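Local structure of FMN reductase [NAD(P)H] (Bacillus subtilis, 1ZCH) at the interface of chains A and B. The protein catalyses electron transfer from NADH or NADPH to FMN, and also reduces nitroaromatic compounds, quinones, chromates and azo dyes, as a homodimeric flavoprotein. Residues are numbered along the deposited sequence; one frame, centred on the assembly and turned at random. Chains: chain A/B, Hypothetical oxidoreductase ycnD.

The interface of chains A and B. Residues chain A 82, 84-85, 88, 152, 155; chain B 187, 190, 193.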
loop_
_atom_site.group_PDB
_atom_site.type_symbol
_atom_site.label_atom_id
_atom_site.label_comp_id
_atom_site.label_asym_id
_atom_site.label_seq_id
_atom_site.Cartn_x
_atom_site.Cartn_y
_atom_site.Cartn_z
ATOM N N ASP A 82 7.378 8.362 -5.071
ATOM C CA ASP A 82 8.455 9.331 -5.253
ATOM C C ASP A 82 9.821 8.700 -5.501
ATOM O O ASP A 82 10.372 8.026 -4.629
ATOM C CB ASP A 82 8.538 10.237 -4.013
ATOM C CG ASP A 82 9.493 11.416 -4.195
ATOM O OD1 ASP A 82 10.601 11.229 -4.742
ATOM O OD2 ASP A 82 9.141 12.534 -3.766
ATOM N N ASN A 84 12.079 10.813 -6.994
ATOM C CA ASN A 84 12.834 12.048 -7.223
ATOM C C ASN A 84 13.961 12.121 -6.192
ATOM O O ASN A 84 15.090 12.500 -6.511
ATOM C CB ASN A 84 11.931 13.282 -7.099
ATOM C CG ASN A 84 12.706 14.586 -7.234
ATOM O OD1 ASN A 84 13.479 14.766 -8.178
ATOM N ND2 ASN A 84 12.501 15.500 -6.293
ATOM N N ARG A 85 13.665 11.766 -4.944
ATOM C CA ARG A 85 14.721 11.772 -3.939
ATOM C C ARG A 85 15.775 10.740 -4.356
ATOM O O ARG A 85 16.966 10.926 -4.115
ATOM C CB ARG A 85 14.160 11.447 -2.548
ATOM C CG ARG A 85 13.421 12.619 -1.891
ATOM C CD ARG A 85 13.051 12.293 -0.439
ATOM N NE ARG A 85 12.086 11.201 -0.386
ATOM C CZ ARG A 85 10.769 11.369 -0.360
ATOM N NH1 ARG A 85 10.254 12.592 -0.363
ATOM N NH2 ARG A 85 9.968 10.312 -0.370
ATOM N N ILE A 88 17.939 12.315 -7.002
ATOM C CA ILE A 88 18.932 13.193 -6.390
ATOM C C ILE A 88 20.090 12.366 -5.845
ATOM O O ILE A 88 21.262 12.701 -6.048
ATOM C CB ILE A 88 18.314 14.008 -5.239
ATOM C CG1 ILE A 88 17.285 14.996 -5.802
ATOM C CG2 ILE A 88 19.414 14.728 -4.453
ATOM C CD1 ILE A 88 16.463 15.711 -4.742
ATOM N N PRO A 152 7.494 17.118 -9.436
ATOM C CA PRO A 152 8.549 17.020 -10.447
ATOM C C PRO A 152 8.606 15.656 -11.120
ATOM O O PRO A 152 7.831 14.753 -10.803
ATOM C CB PRO A 152 9.807 17.302 -9.636
ATOM C CG PRO A 152 9.505 16.545 -8.362
ATOM C CD PRO A 152 8.048 16.928 -8.081
ATOM N N VAL A 155 7.807 11.643 -9.853
ATOM C CA VAL A 155 6.810 11.705 -8.792
ATOM C C VAL A 155 5.437 11.634 -9.457
ATOM O O VAL A 155 5.182 12.334 -10.439
ATOM C CB VAL A 155 6.900 13.031 -7.994
ATOM C CG1 VAL A 155 5.788 13.088 -6.935
ATOM C CG2 VAL A 155 8.268 13.154 -7.337
ATOM N N TYR B 187 5.040 20.664 -3.665
ATOM C CA TYR B 187 6.243 19.846 -3.548
ATOM C C TYR B 187 7.453 20.737 -3.237
ATOM O O TYR B 187 7.624 21.801 -3.833
ATOM C CB TYR B 187 6.467 19.071 -4.849
ATOM C CG TYR B 187 7.457 17.937 -4.728
ATOM C CD1 TYR B 187 7.028 16.630 -4.472
ATOM C CD2 TYR B 187 8.824 18.170 -4.851
ATOM C CE1 TYR B 187 7.943 15.585 -4.344
ATOM C CE2 TYR B 187 9.744 17.139 -4.723
ATOM C CZ TYR B 187 9.300 15.851 -4.472
ATOM O OH TYR B 187 10.216 14.836 -4.369
ATOM N N GLN B 190 13.795 21.607 -5.118
ATOM C CA GLN B 190 14.892 20.651 -5.234
ATOM C C GLN B 190 16.121 20.941 -4.370
ATOM O O GLN B 190 16.698 20.023 -3.790
ATOM C CB GLN B 190 15.315 20.522 -6.702
ATOM C CG GLN B 190 15.997 19.201 -7.021
ATOM C CD GLN B 190 15.009 18.054 -7.195
ATOM O OE1 GLN B 190 13.929 18.045 -6.595
ATOM N NE2 GLN B 190 15.385 17.070 -8.009
ATOM N N LEU B 193 15.432 20.056 -0.730
ATOM C CA LEU B 193 15.269 18.611 -0.649
ATOM C C LEU B 193 16.640 17.947 -0.653
ATOM O O LEU B 193 16.902 17.031 0.124
ATOM C CB LEU B 193 14.426 18.117 -1.830
ATOM C CG LEU B 193 13.937 16.667 -1.838
ATOM C CD1 LEU B 193 13.135 16.369 -0.573
ATOM C CD2 LEU B 193 13.069 16.443 -3.073
#
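B:Tyr187 reaches into chain A and sets its hydroxyl between A:Asp82 and A:Asn84. The patch belongs to the homodimer interface of this nitroreductase-family flavoprotein, and its two-fold twin has the chains exchanged. The tyrosine lies in a loop just ahead of helix 190-212. Its CG is anti to the backbone N (chi1 -165°), which turns the phenol toward the end of strand 75-82. There OH of B:Tyr187 donates to the carboxylate oxygen OD2 of A:Asp82 at 2.6 Å, on the syn lone pair. The same OH of B:Tyr187 accepts from the amide ND2 of A:Asn84 at 3.1 Å, and these bonds to chain A are likely to hold the hydroxyl in place. A:Pro152 places CD over the centre of the tyrosine ring, 3.5 Å from its centroid. A phenylalanine here would probably leave A:Asp82 OD2 without its phenolic donor and A:Asn84 ND2 without one of its acceptors.

A:Asn84 and B:Gln190 come from opposite sides and join their amides in a paired, nearly coplanar hydrogen-bond ring. ND2 of A:Asn84 gives to OE1 of B:Gln190 at 2.9 Å, and NE2 of B:Gln190 returns a bond to OD1 of A:Asn84 at 3.0 Å. Both are nearly straight. The glutamine chain bends at chi2 (79°) to bring its amide to the asparagine. A:Ile88 packs CD1 against CD of B:Gln190 at 3.7 Å.

A:Asp82 is itself positioned from within chain A. Its OD1 accepts from the backbone N of A:Asn84 and A:Arg85, capping the start of helix 84-94. A:Arg85 NH1 forms a looser salt bridge with OD2. The aliphatic CG of A:Arg85 rests against CD1 of B:Leu193 at 4.0 Å.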